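Local atomic coordinates of NDP-N-acetyl-D-galactosaminuronic acid dehydrogenase (Methanosarcina mazei Go1, PDB entry 3G79), a protein that probably catalyses the NAD-dependent oxidation of UDP-N-acetyl-D-mannosamine to the corresponding uronic acid. Residues A[22-27]-A[94-99]; A[143-148]-A[152-157]; A[160-165]-A[174-179]; A[168-173]-A[200-205]. All coordinates share one frame; numbering follows the deposited sequence.

Interaction 1: A[22-27]-A[94-99]; sequences GVLGMG and PDFSRI
Asp95 OD1 receives the hydroxyl of Ser97, with OG 2.9 Å away, and a weak bond from Ser97 N at 3.4 Å; between these two residues stands Phe96, whose ring meets Leu24. The setting is the NAD-binding Rossmann domain, in which strand 20-24 runs into a glycine-rich turn. Gly25 and Gly27 there fit the GxGxxG pattern, consistent with a dinucleotide-binding loop, and Met26 between them centres an inverse gamma turn. The Ser97 hydroxyl approaches the carboxylate on its syn side, 31° out of plane, and so ties down the start of the short 3-10 segment 96-99. Phe96 is swung beside its own backbone N (chi1 -75°), which carries the far edge of the ring to the strand. There Leu24 CD2 lies 3.7 Å from Phe96 CE1, in the ring plane, so the methyl abuts an edge and does not lie over a face. The two branches of Leu24 divide the work, because CD1 turns instead to Ile99. Helix 124-136 adds Val133 beside Leu24, and Tyr136 beside Ile99. The second meeting is the looser one: Leu24 CD1 and Ile99 CD1, two terminal methyls, stand 4.3 Å apart.

Interaction 2: A[143-148]-A[152-157]; sequences VVLEST and GTTEGM
A beta-alpha-beta unit of the Rossmann domain, made of strand 142-145, helix 154-166 and strand 175-178, turns its first corner here, as the chain leaves the strand and enters the helix. Leu145, at the end of the strand, points toward Thr153 and Thr154. Its CG sits beside the backbone N, anti to the carbonyl carbon (chi1 -62°), and CD1 is the branch that reaches across. Leu145 CD1 lies 4.1 Å from Thr154 OG1 and 4.4 Å from Thr153 CG2, touching one threonine at its hydroxyl and the other at its methyl. The side chains of Leu145 and Thr154 run past each other in opposite directions, alongside and not end on. Backbone amides nearby are held from elsewhere: the carboxylate of Glu232, on helix 228-258, accepts Gly152 N at one oxygen and Thr154 N at the other. Thr153 OG1 bonds to Thr150 O, within the connecting turn, and Thr154 OG1 is hydrogen-bonded outside the two segments. What the two threonines present to Leu145 is simply van der Waals surface, and the contact rests on shape and burial, with directional bonding left to the surroundings.

Interaction 3: A[160-165]-A[174-179]; sequences QILEEE and FALAHA
Phe174 points toward the helix and leads with CZ, the far corner of its ring, which meets two successive residues in different ways. Leu162 CB approaches obliquely, 3.8 Å from Phe174 CZ. Glu163 CG comes to the edge, near the ring plane, 4.3 Å from Phe174 CZ, so that the aliphatic stem of the glutamate packs on the aromatic rim. With its CG in the crowded position between backbone N and carbonyl carbon (chi1 64°), Phe174 has its ring set above its own backbone, CZ toward the helix. Helix and strand are here the last two elements of a beta-alpha-beta unit in the Rossmann domain; Phe174, just before the strand, and Leu176 within it both point toward the helix. The CD2 of Leu176 stands 4.4 Å from Leu162 CD2, methyl against methyl. Leu162 thus touches the ring with its CB and the second leucine with a branch end. Helix 124-136 contributes Ile130 and Val133 to the surroundings of Leu162. The carboxylate of Glu163 turns elsewhere: OE2 accepts the backbone N of Ala170, in the loop that follows the helix.

Interaction 4: A[168-173]-A[200-205]; sequences LKAGED and GGIDEA
Apolar contact comes from Ile202, whose CD1 reaches Ala170 CB at 3.6 Å. The branch gets there because CG1 sits between the backbone N and carbonyl carbon (chi1 67°), bringing the methyl against Ala170. Van der Waals packing on the backbone follows from the same placement, Ile202 CD1 lying 3.8 Å from Gly171 N. A close approach of a different kind is made by Asp203: its OD1 rests 3.1 Å from Gly171 CA, and the absence of a side chain on this glycine, which has positive phi, admits the carboxylate so near. Hydrogen bonding shapes each side separately. Within the loop, Lys169 N donates to Asp173 OD1 at 2.8 Å and 155°, and Asp173 OD1 accepts through its anti lone pair, while Asp173 N returns a bond to Lys169 O, also 2.8 Å; this reciprocal pair fixes the curve that presents Ala170 and Gly171. On the other side Asp203 is the N-cap of helix 204-214, its side chain capping a backbone N of the first turn; its OD2 is bonded to Ser206 OG. Asp173 OD2 has a salt bridge to Lys7 of helix 7-15. The loop between helix 154-166 and strand 175-178 thus lies against the corner where strand 197-201 passes into helix 204-214, with Ile202 also touching Glu155 and Lys159.

All four contacts belong to the NAD-binding domain and reach one mixed sheet. Interaction 1 lies apart at the glycine-rich turn, where the dinucleotide would be expected to bind, as in related Rossmann domains, with its centre about 17 Å from that of interaction 2. The other three adjoin one another. Interactions 2 and 3 share helix 154-166 and are joined by Leu145 O, which lies 2.7 Å from His178 ND1 and 2.8 Å from Ala179 N. Interactions 3 and 4 have centres about 8 Å apart and are linked through neighbouring strands by His178 N with Gly200 O (2.7 Å). Thr154 CG2 packs on Ile202 CG2 at 3.8 Å, bringing interaction 2 against interaction 4.

Interaction 1: A[22-27]-A[94-99]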
loop_
_atom_site.group_PDB
_atom_site.type_symbol
_atom_site.label_atom_id
_atom_site.label_comp_id
_atom_site.label_asym_id
_atom_site.label_seq_id
_atom_site.Cartn_x
_atom_site.Cartn_y
_atom_site.Cartn_z
ATOM N N GLY A 22 3.430 -37.638 -10.542
ATOM C CA GLY A 22 4.127 -38.135 -9.366
ATOM C C GLY A 22 4.229 -36.983 -8.404
ATOM O O GLY A 22 4.376 -35.837 -8.831
ATOM N N VAL A 23 4.073 -37.261 -7.113
ATOM C CA VAL A 23 4.416 -36.236 -6.109
ATOM C C VAL A 23 5.495 -36.736 -5.163
ATOM O O VAL A 23 5.419 -37.873 -4.668
ATOM C CB VAL A 23 3.193 -35.757 -5.355
ATOM C CG1 VAL A 23 3.571 -34.715 -4.369
ATOM C CG2 VAL A 23 2.178 -35.181 -6.345
ATOM N N LEU A 24 6.523 -35.922 -4.980
ATOM C CA LEU A 24 7.573 -36.218 -4.019
ATOM C C LEU A 24 7.371 -35.328 -2.817
ATOM O O LEU A 24 7.260 -34.090 -2.967
ATOM C CB LEU A 24 8.956 -35.922 -4.595
ATOM C CG LEU A 24 9.730 -36.950 -5.403
ATOM C CD1 LEU A 24 9.305 -36.898 -6.822
ATOM C CD2 LEU A 24 11.195 -36.644 -5.298
ATOM N N GLY A 25 7.351 -35.936 -1.628
ATOM C CA GLY A 25 7.158 -35.153 -0.396
ATOM C C GLY A 25 5.812 -35.467 0.234
ATOM O O GLY A 25 4.822 -34.692 0.098
ATOM N N MET A 26 5.761 -36.606 0.930
ATOM C CA MET A 26 4.516 -36.992 1.566
ATOM C C MET A 26 4.280 -36.252 2.912
ATOM O O MET A 26 4.201 -36.859 3.979
ATOM C CB MET A 26 4.391 -38.515 1.640
ATOM C CG MET A 26 4.224 -39.189 0.260
ATOM S SD MET A 26 2.854 -38.597 -0.809
ATOM C CE MET A 26 1.816 -39.937 -0.704
ATOM N N GLY A 27 4.147 -34.921 2.824
ATOM C CA GLY A 27 3.993 -34.054 4.002
ATOM C C GLY A 27 2.661 -33.318 4.067
ATOM O O GLY A 27 1.698 -33.688 3.378
ATOM N N PRO A 94 8.205 -46.347 -2.256
ATOM C CA PRO A 94 9.624 -46.043 -1.901
ATOM C C PRO A 94 10.545 -46.106 -3.129
ATOM O O PRO A 94 11.748 -45.812 -3.062
ATOM C CB PRO A 94 9.968 -47.182 -0.933
ATOM C CG PRO A 94 9.105 -48.363 -1.457
ATOM C CD PRO A 94 7.796 -47.681 -1.738
ATOM N N ASP A 95 9.944 -46.480 -4.247
ATOM C CA ASP A 95 10.667 -46.780 -5.457
ATOM C C ASP A 95 10.688 -45.605 -6.465
ATOM O O ASP A 95 9.889 -45.529 -7.400
ATOM C CB ASP A 95 10.087 -48.070 -6.076
ATOM C CG ASP A 95 10.825 -48.494 -7.302
ATOM O OD1 ASP A 95 11.954 -47.968 -7.494
ATOM O OD2 ASP A 95 10.283 -49.344 -8.046
ATOM N N PHE A 96 11.678 -44.740 -6.284
ATOM C CA PHE A 96 11.874 -43.530 -7.068
ATOM C C PHE A 96 12.123 -43.729 -8.560
ATOM O O PHE A 96 11.877 -42.806 -9.384
ATOM C CB PHE A 96 13.012 -42.772 -6.472
ATOM C CG PHE A 96 12.659 -42.077 -5.221
ATOM C CD1 PHE A 96 12.298 -40.734 -5.241
ATOM C CD2 PHE A 96 12.704 -42.742 -4.000
ATOM C CE1 PHE A 96 11.998 -40.065 -4.068
ATOM C CE2 PHE A 96 12.390 -42.073 -2.824
ATOM C CZ PHE A 96 12.033 -40.743 -2.858
ATOM N N SER A 97 12.596 -44.934 -8.891
ATOM C CA SER A 97 12.869 -45.340 -10.272
ATOM C C SER A 97 11.631 -45.194 -11.123
ATOM O O SER A 97 11.720 -44.890 -12.308
ATOM C CB SER A 97 13.420 -46.782 -10.345
ATOM O OG SER A 97 12.375 -47.741 -10.347
ATOM N N ARG A 98 10.476 -45.403 -10.515
ATOM C CA ARG A 98 9.190 -45.218 -11.201
ATOM C C ARG A 98 8.824 -43.769 -11.588
ATOM O O ARG A 98 7.778 -43.531 -12.212
ATOM C CB ARG A 98 8.059 -45.729 -10.326
ATOM C CG ARG A 98 8.103 -47.157 -9.973
ATOM C CD ARG A 98 6.656 -47.539 -9.842
ATOM N NE ARG A 98 6.420 -48.497 -8.789
ATOM C CZ ARG A 98 5.214 -48.813 -8.332
ATOM N NH1 ARG A 98 4.112 -48.233 -8.850
ATOM N NH2 ARG A 98 5.135 -49.736 -7.359
ATOM N N ILE A 99 9.621 -42.802 -11.161
ATOM C CA ILE A 99 9.506 -41.445 -11.705
ATOM C C ILE A 99 9.590 -41.596 -13.228
ATOM O O ILE A 99 8.841 -40.960 -13.999
ATOM C CB ILE A 99 10.637 -40.515 -11.162
ATOM C CG1 ILE A 99 10.364 -40.135 -9.694
ATOM C CG2 ILE A 99 10.829 -39.276 -12.041
ATOM C CD1 ILE A 99 11.642 -39.776 -8.949
#

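Interaction 2: A[143-148]-A[152-157]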
loop_
_atom_site.group_PDB
_atom_site.type_symbol
_atom_site.label_atom_id
_atom_site.label_comp_id
_atom_site.label_asym_id
_atom_site.label_seq_id
_atom_site.Cartn_x
_atom_site.Cartn_y
_atom_site.Cartn_z
ATOM N N VAL A 143 8.625 -31.260 -14.838
ATOM C CA VAL A 143 8.997 -31.193 -13.442
ATOM C C VAL A 143 8.499 -29.885 -12.886
ATOM O O VAL A 143 8.657 -28.815 -13.510
ATOM C CB VAL A 143 10.557 -31.304 -13.284
ATOM C CG1 VAL A 143 10.964 -31.271 -11.853
ATOM C CG2 VAL A 143 11.079 -32.592 -13.917
ATOM N N VAL A 144 7.881 -29.947 -11.720
ATOM C CA VAL A 144 7.409 -28.738 -11.060
ATOM C C VAL A 144 7.916 -28.582 -9.623
ATOM O O VAL A 144 7.685 -29.437 -8.770
ATOM C CB VAL A 144 5.854 -28.637 -11.006
ATOM C CG1 VAL A 144 5.435 -27.218 -10.595
ATOM C CG2 VAL A 144 5.258 -28.939 -12.345
ATOM N N LEU A 145 8.566 -27.451 -9.360
ATOM C CA LEU A 145 8.836 -27.053 -7.992
ATOM C C LEU A 145 7.593 -26.439 -7.346
ATOM O O LEU A 145 7.168 -25.323 -7.723
ATOM C CB LEU A 145 10.002 -26.073 -7.926
ATOM C CG LEU A 145 11.402 -26.499 -8.411
ATOM C CD1 LEU A 145 12.504 -25.721 -7.711
ATOM C CD2 LEU A 145 11.625 -27.946 -8.149
ATOM N N GLU A 146 7.045 -27.172 -6.365
ATOM C CA GLU A 146 5.960 -26.679 -5.520
ATOM C C GLU A 146 6.436 -26.114 -4.169
ATOM O O GLU A 146 5.743 -25.292 -3.591
ATOM C CB GLU A 146 4.876 -27.752 -5.293
ATOM C CG GLU A 146 4.024 -28.068 -6.508
ATOM C CD GLU A 146 2.961 -29.152 -6.245
ATOM O OE1 GLU A 146 3.207 -30.068 -5.420
ATOM O OE2 GLU A 146 1.881 -29.091 -6.868
ATOM N N SER A 147 7.604 -26.540 -3.673
ATOM C CA SER A 147 8.178 -26.017 -2.401
ATOM C C SER A 147 8.511 -24.515 -2.522
ATOM O O SER A 147 8.909 -24.030 -3.572
ATOM C CB SER A 147 9.447 -26.776 -1.989
ATOM O OG SER A 147 9.300 -28.201 -2.053
ATOM N N THR A 148 8.343 -23.777 -1.429
ATOM C CA THR A 148 8.677 -22.352 -1.383
ATOM C C THR A 148 10.184 -22.160 -1.612
ATOM O O THR A 148 10.989 -22.674 -0.860
ATOM C CB THR A 148 8.225 -21.770 -0.013
ATOM O OG1 THR A 148 6.791 -21.831 0.093
ATOM C CG2 THR A 148 8.727 -20.332 0.180
ATOM N N GLY A 152 15.488 -17.325 -8.157
ATOM C CA GLY A 152 16.674 -17.740 -8.896
ATOM C C GLY A 152 16.944 -19.229 -8.743
ATOM O O GLY A 152 17.791 -19.781 -9.416
ATOM N N THR A 153 16.206 -19.877 -7.851
ATOM C CA THR A 153 16.342 -21.310 -7.620
ATOM C C THR A 153 15.965 -22.183 -8.857
ATOM O O THR A 153 16.766 -23.032 -9.302
ATOM C CB THR A 153 15.538 -21.698 -6.363
ATOM O OG1 THR A 153 15.943 -20.857 -5.260
ATOM C CG2 THR A 153 15.709 -23.194 -6.031
ATOM N N THR A 154 14.778 -21.967 -9.430
ATOM C CA THR A 154 14.380 -22.718 -10.612
ATOM C C THR A 154 15.417 -22.692 -11.740
ATOM O O THR A 154 15.895 -23.762 -12.162
ATOM C CB THR A 154 13.006 -22.302 -11.134
ATOM O OG1 THR A 154 12.110 -22.334 -10.045
ATOM C CG2 THR A 154 12.476 -23.289 -12.191
ATOM N N GLU A 155 15.742 -21.490 -12.225
ATOM C CA GLU A 155 16.674 -21.323 -13.353
ATOM C C GLU A 155 18.115 -21.557 -12.902
ATOM O O GLU A 155 19.006 -21.720 -13.723
ATOM C CB GLU A 155 16.583 -19.915 -13.951
ATOM C CG GLU A 155 15.208 -19.490 -14.438
ATOM C CD GLU A 155 14.968 -19.821 -15.883
ATOM O OE1 GLU A 155 15.852 -20.472 -16.496
ATOM O OE2 GLU A 155 13.896 -19.450 -16.420
ATOM N N GLY A 156 18.346 -21.549 -11.599
ATOM C CA GLY A 156 19.670 -21.764 -11.061
ATOM C C GLY A 156 19.856 -23.202 -10.638
ATOM O O GLY A 156 20.014 -24.066 -11.474
ATOM N N MET A 157 19.811 -23.477 -9.342
ATOM C CA MET A 157 20.255 -24.792 -8.902
ATOM C C MET A 157 19.307 -25.917 -9.231
ATOM O O MET A 157 19.744 -27.047 -9.422
ATOM C CB MET A 157 20.721 -24.847 -7.426
ATOM C CG MET A 157 19.806 -24.296 -6.355
ATOM S SD MET A 157 19.952 -25.282 -4.813
ATOM C CE MET A 157 18.411 -26.198 -5.066
#

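Interaction 3: A[160-165]-A[174-179]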
loop_
_atom_site.group_PDB
_atom_site.type_symbol
_atom_site.label_atom_id
_atom_site.label_comp_id
_atom_site.label_asym_id
_atom_site.label_seq_id
_atom_site.Cartn_x
_atom_site.Cartn_y
_atom_site.Cartn_z
ATOM N N GLN A 160 20.334 -27.017 -12.712
ATOM C CA GLN A 160 21.670 -27.591 -12.661
ATOM C C GLN A 160 21.606 -29.057 -12.168
ATOM O O GLN A 160 21.979 -29.966 -12.877
ATOM C CB GLN A 160 22.598 -26.726 -11.796
ATOM C CG GLN A 160 23.564 -25.806 -12.579
ATOM C CD GLN A 160 23.072 -24.350 -12.781
ATOM O OE1 GLN A 160 23.790 -23.394 -12.453
ATOM N NE2 GLN A 160 21.864 -24.182 -13.337
ATOM N N ILE A 161 21.089 -29.284 -10.972
ATOM C CA ILE A 161 20.811 -30.636 -10.506
ATOM C C ILE A 161 20.029 -31.486 -11.519
ATOM O O ILE A 161 20.401 -32.628 -11.823
ATOM C CB ILE A 161 20.033 -30.635 -9.159
ATOM C CG1 ILE A 161 20.835 -29.919 -8.080
ATOM C CG2 ILE A 161 19.823 -32.048 -8.680
ATOM C CD1 ILE A 161 20.085 -29.733 -6.760
ATOM N N LEU A 162 18.917 -30.965 -12.021
ATOM C CA LEU A 162 18.133 -31.731 -12.975
ATOM C C LEU A 162 19.016 -32.086 -14.150
ATOM O O LEU A 162 18.961 -33.214 -14.648
ATOM C CB LEU A 162 16.891 -30.964 -13.452
ATOM C CG LEU A 162 15.536 -31.166 -12.745
ATOM C CD1 LEU A 162 15.449 -32.487 -11.955
ATOM C CD2 LEU A 162 15.187 -29.991 -11.861
ATOM N N GLU A 163 19.838 -31.130 -14.579
ATOM C CA GLU A 163 20.630 -31.318 -15.782
ATOM C C GLU A 163 21.843 -32.208 -15.565
ATOM O O GLU A 163 22.144 -33.013 -16.436
ATOM C CB GLU A 163 21.001 -29.990 -16.448
ATOM C CG GLU A 163 19.764 -29.263 -16.994
ATOM C CD GLU A 163 20.073 -28.004 -17.780
ATOM O OE1 GLU A 163 21.136 -27.379 -17.576
ATOM O OE2 GLU A 163 19.226 -27.604 -18.593
ATOM N N GLU A 164 22.521 -32.076 -14.418
ATOM C CA GLU A 164 23.700 -32.886 -14.097
ATOM C C GLU A 164 23.285 -34.339 -13.940
ATOM O O GLU A 164 23.997 -35.230 -14.374
ATOM C CB GLU A 164 24.383 -32.460 -12.787
ATOM C CG GLU A 164 24.989 -31.051 -12.721
ATOM C CD GLU A 164 25.333 -30.580 -11.268
ATOM O OE1 GLU A 164 24.725 -31.093 -10.276
ATOM O OE2 GLU A 164 26.196 -29.668 -11.133
ATOM N N GLU A 165 22.144 -34.590 -13.306
ATOM C CA GLU A 165 21.788 -35.966 -12.989
ATOM C C GLU A 165 21.267 -36.717 -14.214
ATOM O O GLU A 165 21.637 -37.881 -14.460
ATOM C CB GLU A 165 20.794 -36.022 -11.826
ATOM C CG GLU A 165 21.354 -35.529 -10.489
ATOM C CD GLU A 165 22.226 -36.560 -9.771
ATOM O OE1 GLU A 165 21.986 -37.783 -9.916
ATOM O OE2 GLU A 165 23.140 -36.148 -9.040
ATOM N N PHE A 174 13.103 -31.492 -21.479
ATOM C CA PHE A 174 12.049 -31.625 -20.495
ATOM C C PHE A 174 11.558 -30.235 -20.103
ATOM O O PHE A 174 12.226 -29.219 -20.403
ATOM C CB PHE A 174 12.527 -32.459 -19.297
ATOM C CG PHE A 174 13.644 -31.819 -18.518
ATOM C CD1 PHE A 174 13.366 -30.923 -17.484
ATOM C CD2 PHE A 174 14.977 -32.126 -18.800
ATOM C CE1 PHE A 174 14.376 -30.327 -16.738
ATOM C CE2 PHE A 174 16.018 -31.527 -18.059
ATOM C CZ PHE A 174 15.705 -30.617 -17.018
ATOM N N ALA A 175 10.377 -30.194 -19.482
ATOM C CA ALA A 175 9.699 -28.958 -19.115
ATOM C C ALA A 175 9.874 -28.698 -17.609
ATOM O O ALA A 175 9.841 -29.639 -16.798
ATOM C CB ALA A 175 8.226 -29.081 -19.475
ATOM N N LEU A 176 10.036 -27.427 -17.229
ATOM C CA LEU A 176 10.332 -27.067 -15.853
ATOM C C LEU A 176 9.496 -25.883 -15.425
ATOM O O LEU A 176 9.510 -24.849 -16.085
ATOM C CB LEU A 176 11.787 -26.659 -15.727
ATOM C CG LEU A 176 12.680 -26.970 -14.533
ATOM C CD1 LEU A 176 13.886 -26.018 -14.482
ATOM C CD2 LEU A 176 12.059 -27.125 -13.187
ATOM N N ALA A 177 8.842 -26.001 -14.278
ATOM C CA ALA A 177 7.958 -24.944 -13.815
ATOM C C ALA A 177 8.138 -24.696 -12.333
ATOM O O ALA A 177 8.838 -25.458 -11.672
ATOM C CB ALA A 177 6.529 -25.297 -14.105
ATOM N N HIS A 178 7.507 -23.638 -11.829
ATOM C CA HIS A 178 7.416 -23.381 -10.390
ATOM C C HIS A 178 5.987 -23.007 -10.057
ATOM O O HIS A 178 5.431 -22.014 -10.562
ATOM C CB HIS A 178 8.385 -22.286 -9.938
ATOM C CG HIS A 178 8.273 -21.937 -8.482
ATOM N ND1 HIS A 178 8.249 -22.888 -7.487
ATOM C CD2 HIS A 178 8.201 -20.741 -7.853
ATOM C CE1 HIS A 178 8.155 -22.300 -6.307
ATOM N NE2 HIS A 178 8.108 -20.995 -6.506
ATOM N N ALA A 179 5.369 -23.829 -9.229
ATOM C CA ALA A 179 4.035 -23.534 -8.773
ATOM C C ALA A 179 3.971 -23.508 -7.252
ATOM O O ALA A 179 3.606 -24.498 -6.640
ATOM C CB ALA A 179 3.051 -24.527 -9.340
#

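Interaction 4: A[168-173]-A[200-205]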
loop_
_atom_site.group_PDB
_atom_site.type_symbol
_atom_site.label_atom_id
_atom_site.label_comp_id
_atom_site.label_asym_id
_atom_site.label_seq_id
_atom_site.Cartn_x
_atom_site.Cartn_y
_atom_site.Cartn_z
ATOM N N LEU A 168 20.240 -34.173 -19.488
ATOM C CA LEU A 168 19.349 -33.649 -20.537
ATOM C C LEU A 168 19.179 -32.156 -20.300
ATOM O O LEU A 168 19.612 -31.654 -19.283
ATOM C CB LEU A 168 17.956 -34.292 -20.495
ATOM C CG LEU A 168 17.673 -35.801 -20.361
ATOM C CD1 LEU A 168 16.355 -35.986 -19.675
ATOM C CD2 LEU A 168 17.654 -36.565 -21.677
ATOM N N LYS A 169 18.505 -31.453 -21.202
ATOM C CA LYS A 169 18.443 -29.999 -21.104
ATOM C C LYS A 169 17.045 -29.501 -20.804
ATOM O O LYS A 169 16.082 -29.910 -21.443
ATOM C CB LYS A 169 18.952 -29.332 -22.386
ATOM C CG LYS A 169 20.406 -29.611 -22.691
ATOM C CD LYS A 169 21.283 -28.661 -21.938
ATOM C CE LYS A 169 22.763 -29.011 -22.097
ATOM N NZ LYS A 169 23.619 -28.094 -21.256
ATOM N N ALA A 170 16.952 -28.598 -19.840
ATOM C CA ALA A 170 15.694 -27.982 -19.506
ATOM C C ALA A 170 15.249 -27.040 -20.633
ATOM O O ALA A 170 15.987 -26.187 -21.077
ATOM C CB ALA A 170 15.826 -27.233 -18.191
ATOM N N GLY A 171 14.023 -27.211 -21.102
ATOM C CA GLY A 171 13.448 -26.257 -22.039
ATOM C C GLY A 171 13.730 -26.744 -23.423
ATOM O O GLY A 171 13.413 -26.081 -24.411
ATOM N N GLU A 172 14.377 -27.896 -23.503
ATOM C CA GLU A 172 14.532 -28.555 -24.776
ATOM C C GLU A 172 14.051 -29.967 -24.571
ATOM O O GLU A 172 13.077 -30.365 -25.183
ATOM C CB GLU A 172 15.982 -28.545 -25.251
ATOM C CG GLU A 172 16.693 -27.223 -25.174
ATOM C CD GLU A 172 18.172 -27.384 -25.429
ATOM O OE1 GLU A 172 18.525 -28.295 -26.220
ATOM O OE2 GLU A 172 18.988 -26.618 -24.844
ATOM N N ASP A 173 14.716 -30.718 -23.690
ATOM C CA ASP A 173 14.365 -32.126 -23.461
ATOM C C ASP A 173 13.207 -32.333 -22.502
ATOM O O ASP A 173 12.440 -33.256 -22.659
ATOM C CB ASP A 173 15.590 -32.920 -22.987
ATOM C CG ASP A 173 16.698 -32.941 -24.017
ATOM O OD1 ASP A 173 17.851 -32.575 -23.689
ATOM O OD2 ASP A 173 16.412 -33.313 -25.170
ATOM N N GLY A 200 4.625 -20.759 -13.086
ATOM C CA GLY A 200 5.606 -20.120 -13.950
ATOM C C GLY A 200 6.596 -21.093 -14.530
ATOM O O GLY A 200 7.279 -21.824 -13.779
ATOM N N GLY A 201 6.667 -21.127 -15.870
ATOM C CA GLY A 201 7.545 -22.096 -16.551
ATOM C C GLY A 201 8.795 -21.365 -16.937
ATOM O O GLY A 201 8.795 -20.134 -16.980
ATOM N N ILE A 202 9.859 -22.107 -17.210
ATOM C CA ILE A 202 11.128 -21.514 -17.650
ATOM C C ILE A 202 11.107 -20.989 -19.105
ATOM O O ILE A 202 12.039 -20.310 -19.548
ATOM C CB ILE A 202 12.317 -22.485 -17.457
ATOM C CG1 ILE A 202 12.193 -23.693 -18.381
ATOM C CG2 ILE A 202 12.417 -22.911 -16.020
ATOM C CD1 ILE A 202 13.421 -24.607 -18.355
ATOM N N ASP A 203 10.054 -21.367 -19.833
ATOM C CA ASP A 203 9.751 -20.916 -21.181
ATOM C C ASP A 203 8.273 -21.148 -21.340
ATOM O O ASP A 203 7.661 -21.800 -20.473
ATOM C CB ASP A 203 10.523 -21.679 -22.264
ATOM C CG ASP A 203 10.698 -23.164 -21.959
ATOM O OD1 ASP A 203 11.735 -23.687 -22.387
ATOM O OD2 ASP A 203 9.826 -23.825 -21.338
ATOM N N GLU A 204 7.695 -20.618 -22.417
ATOM C CA GLU A 204 6.254 -20.673 -22.639
ATOM C C GLU A 204 5.746 -22.103 -22.757
ATOM O O GLU A 204 4.659 -22.414 -22.279
ATOM C CB GLU A 204 5.840 -19.842 -23.857
ATOM C CG GLU A 204 6.657 -18.536 -24.024
ATOM C CD GLU A 204 6.001 -17.264 -23.450
ATOM O OE1 GLU A 204 6.769 -16.339 -23.093
ATOM O OE2 GLU A 204 4.753 -17.163 -23.388
ATOM N N ALA A 205 6.553 -22.982 -23.326
ATOM C CA ALA A 205 6.184 -24.384 -23.456
ATOM C C ALA A 205 5.952 -25.065 -22.103
ATOM O O ALA A 205 4.972 -25.816 -21.953
ATOM C CB ALA A 205 7.227 -25.138 -24.273
#